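Local coordinates for protein ribosomal processing cysteine protease Prp (Streptococcus mutans, PDB 2G0I) that probably acts as a cysteine protease in ribosome biogenesis, at residues Asn76-Leu81 against Met101-Ser106. Sequence-based numbering, arbitrary orientation.
Sequences NLVNAL and MKIDLS
V78 of helix 61-84 and I103 of strand 100-104 mark the nearest approach of the two backbones, with 7.8 Å between V78 CA and I103 CA, a distance spanned by side chains rather than by main-chain bonds. I103 points from the sheet toward the helix and makes the only approaches below 4.5 Å from its segment. Its CG1 is anti to the carbonyl carbon (chi1 -59°) and carries the CD1 methyl to two neighbouring helix residues. I103 CD1 lies 3.9 Å from L77 CD2 and 4.1 Å from V78 CG2, so this one methyl meets a branch of each. V78 CG2 also reaches I103 CG1 at 4.1 Å, resting against the stem as well as the end of the isoleucine. Each residue type fits its place: isoleucine, branched at CB, suits a strand while its longer arm extends to the helix; leucine sends a flexible branch from a buried helix face; and valine, partly exposed, needs only its short CG2 branch to reach I103. L77 also packs on F123 of helix 114-133, and I103 on L91 and V50 of the two adjoining strands, so the contact belongs to the core between the sheet and both helices. L81 and L105 also point toward the opposing segment and lie loosely together, with L81 CD1 4.6 Å from L105 CD2, while V116 of helix 114-133 and V89 touch both. Where the strand gives way to the loop, beyond the apolar patch, D104 forms an Asx turn, its OD1 accepting from S106 N at 2.9 Å on the anti side, 33° out of the carboxylate plane. Chemically the contact is wholly apolar: shape and the exclusion of water, rather than directional bonds, join helix to sheet in this two-layer alpha-beta sandwich.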
ATOM      1  N   ASN B  76      -0.440   5.954  -1.673  1.00 10.42           N
ATOM      2  CA  ASN B  76      -1.139   5.016  -2.540  1.00 12.91           C
ATOM      3  C   ASN B  76      -2.664   5.020  -2.369  1.00 12.72           C
ATOM      4  O   ASN B  76      -3.399   4.899  -3.377  1.00 11.99           O
ATOM      5  CB  ASN B  76      -0.567   3.620  -2.379  1.00 14.04           C
ATOM      6  CG  ASN B  76      -1.014   2.673  -3.485  1.00 16.41           C
ATOM      7  OD1 ASN B  76      -1.635   1.661  -3.194  1.00 19.11           O
ATOM      8  ND2 ASN B  76      -0.700   3.000  -4.731  1.00 17.85           N
ATOM      9  N   LEU B  77      -3.144   5.162  -1.125  1.00 11.80           N
ATOM     10  CA  LEU B  77      -4.578   5.370  -0.895  1.00 10.73           C
ATOM     11  C   LEU B  77      -5.088   6.619  -1.659  1.00  8.75           C
ATOM     12  O   LEU B  77      -6.056   6.518  -2.418  1.00  7.85           O
ATOM     13  CB  LEU B  77      -4.889   5.463   0.605  1.00 10.23           C
ATOM     14  CG  LEU B  77      -6.366   5.834   0.848  1.00 10.36           C
ATOM     15  CD1 LEU B  77      -7.277   4.638   0.441  1.00  8.21           C
ATOM     16  CD2 LEU B  77      -6.489   6.167   2.267  1.00 10.10           C
ATOM     17  N   VAL B  78      -4.429   7.766  -1.495  1.00  8.91           N
ATOM     18  CA  VAL B  78      -4.839   8.993  -2.193  1.00 12.00           C
ATOM     19  C   VAL B  78      -4.864   8.803  -3.701  1.00 11.88           C
ATOM     20  O   VAL B  78      -5.855   9.129  -4.350  1.00 12.17           O
ATOM     21  CB  VAL B  78      -3.925  10.218  -1.822  1.00 10.53           C
ATOM     22  CG1 VAL B  78      -4.234  11.474  -2.681  1.00 13.75           C
ATOM     23  CG2 VAL B  78      -4.077  10.533  -0.334  1.00  9.50           C
ATOM     24  N   ASN B  79      -3.778   8.253  -4.238  1.00 12.02           N
ATOM     25  CA  ASN B  79      -3.621   8.071  -5.685  1.00 15.28           C
ATOM     26  C   ASN B  79      -4.590   7.014  -6.236  1.00 15.20           C
ATOM     27  O   ASN B  79      -5.260   7.245  -7.253  1.00 17.99           O
ATOM     28  CB  ASN B  79      -2.164   7.711  -6.014  1.00 16.67           C
ATOM     29  CG  ASN B  79      -1.183   8.877  -5.759  1.00 20.06           C
ATOM     30  OD1 ASN B  79      -1.573  10.064  -5.733  1.00 23.13           O
ATOM     31  ND2 ASN B  79       0.103   8.536  -5.573  1.00 20.03           N
ATOM     32  N   ALA B  80      -4.715   5.876  -5.545  1.00 15.52           N
ATOM     33  CA  ALA B  80      -5.684   4.836  -5.949  1.00 13.46           C
ATOM     34  C   ALA B  80      -7.140   5.311  -5.895  1.00 14.35           C
ATOM     35  O   ALA B  80      -7.926   4.971  -6.804  1.00 14.68           O
ATOM     36  CB  ALA B  80      -5.514   3.523  -5.101  1.00 12.65           C
ATOM     37  N   LEU B  81      -7.522   6.047  -4.833  1.00 13.66           N
ATOM     38  CA  LEU B  81      -8.874   6.637  -4.775  1.00 14.01           C
ATOM     39  C   LEU B  81      -9.185   7.471  -6.025  1.00 14.24           C
ATOM     40  O   LEU B  81     -10.213   7.285  -6.661  1.00 17.35           O
ATOM     41  CB  LEU B  81      -9.059   7.518  -3.546  1.00 14.32           C
ATOM     42  CG  LEU B  81      -9.310   6.678  -2.293  1.00 13.61           C
ATOM     43  CD1 LEU B  81      -9.182   7.541  -1.051  1.00 15.02           C
ATOM     44  CD2 LEU B  81     -10.657   5.931  -2.352  1.00 15.97           C
HETATM   45  N   MSE B 101      -1.159  14.782   8.314  1.00 16.99           N
HETATM   46  CA  MSE B 101      -1.900  14.440   7.124  1.00 18.66           C
HETATM   47  C   MSE B 101      -3.314  14.073   7.535  1.00 16.21           C
HETATM   48  O   MSE B 101      -3.525  13.378   8.523  1.00 16.17           O
HETATM   49  CB  MSE B 101      -1.233  13.270   6.423  1.00 19.21           C
HETATM   50  CG  MSE B 101      -1.880  12.847   5.148  1.00 27.30           C
HETATM   51 SE   MSE B 101      -1.024  11.191   4.433  1.00 36.13          SE
HETATM   52  CE  MSE B 101       0.774  11.541   4.756  1.00 31.35           C
ATOM     53  N   LYS B 102      -4.290  14.570   6.796  1.00 14.12           N
ATOM     54  CA  LYS B 102      -5.628  14.126   7.036  1.00 13.72           C
ATOM     55  C   LYS B 102      -6.311  13.903   5.702  1.00 13.70           C
ATOM     56  O   LYS B 102      -6.354  14.823   4.853  1.00 13.27           O
ATOM     57  CB  LYS B 102      -6.377  15.138   7.895  1.00 17.08           C
ATOM     58  CG  LYS B 102      -7.816  14.666   8.174  1.00 19.43           C
ATOM     59  CD  LYS B 102      -8.517  15.544   9.202  1.00 21.31           C
ATOM     60  CE  LYS B 102      -9.830  14.894   9.561  1.00 22.78           C
ATOM     61  NZ  LYS B 102     -10.554  15.624  10.608  1.00 25.69           N
ATOM     62  N   ILE B 103      -6.799  12.683   5.504  1.00 13.15           N
ATOM     63  CA  ILE B 103      -7.609  12.330   4.325  1.00 15.01           C
ATOM     64  C   ILE B 103      -9.033  12.325   4.806  1.00 15.33           C
ATOM     65  O   ILE B 103      -9.345  11.626   5.773  1.00 16.15           O
ATOM     66  CB  ILE B 103      -7.243  10.936   3.795  1.00 16.34           C
ATOM     67  CG1 ILE B 103      -5.755  10.927   3.434  1.00 17.35           C
ATOM     68  CG2 ILE B 103      -8.128  10.538   2.575  1.00 17.13           C
ATOM     69  CD1 ILE B 103      -5.091   9.540   3.536  1.00 18.86           C
ATOM     70  N   ASP B 104      -9.911  13.105   4.168  1.00 14.19           N
ATOM     71  CA  ASP B 104     -11.246  13.257   4.738  1.00 15.66           C
ATOM     72  C   ASP B 104     -12.281  13.095   3.631  1.00 15.77           C
ATOM     73  O   ASP B 104     -12.272  13.862   2.673  1.00 19.29           O
ATOM     74  CB  ASP B 104     -11.359  14.596   5.428  1.00 17.47           C
ATOM     75  CG  ASP B 104     -12.649  14.738   6.253  1.00 20.75           C
ATOM     76  OD1 ASP B 104     -13.558  13.882   6.187  1.00 17.64           O
ATOM     77  OD2 ASP B 104     -12.725  15.731   6.994  1.00 23.58           O
ATOM     78  N   LEU B 105     -13.108  12.067   3.757  1.00 11.53           N
ATOM     79  CA  LEU B 105     -14.155  11.754   2.771  1.00 15.92           C
ATOM     80  C   LEU B 105     -15.543  12.177   3.275  1.00 14.56           C
ATOM     81  O   LEU B 105     -16.557  11.954   2.597  1.00 15.86           O
ATOM     82  CB  LEU B 105     -14.190  10.245   2.446  1.00 15.03           C
ATOM     83  CG  LEU B 105     -13.006   9.521   1.795  1.00 17.04           C
ATOM     84  CD1 LEU B 105     -13.311   8.089   1.711  1.00 18.40           C
ATOM     85  CD2 LEU B 105     -12.714  10.045   0.390  1.00 22.44           C
ATOM     86  N   SER B 106     -15.579  12.752   4.462  1.00 16.79           N
ATOM     87  CA  SER B 106     -16.843  13.124   5.132  1.00 20.14           C
ATOM     88  C   SER B 106     -17.850  13.847   4.224  1.00 21.82           C
ATOM     89  O   SER B 106     -19.054  13.582   4.292  1.00 22.14           O
ATOM     90  CB  SER B 106     -16.539  13.964   6.357  1.00 20.59           C
ATOM     91  OG  SER B 106     -15.680  13.213   7.216  1.00 22.89           O
TER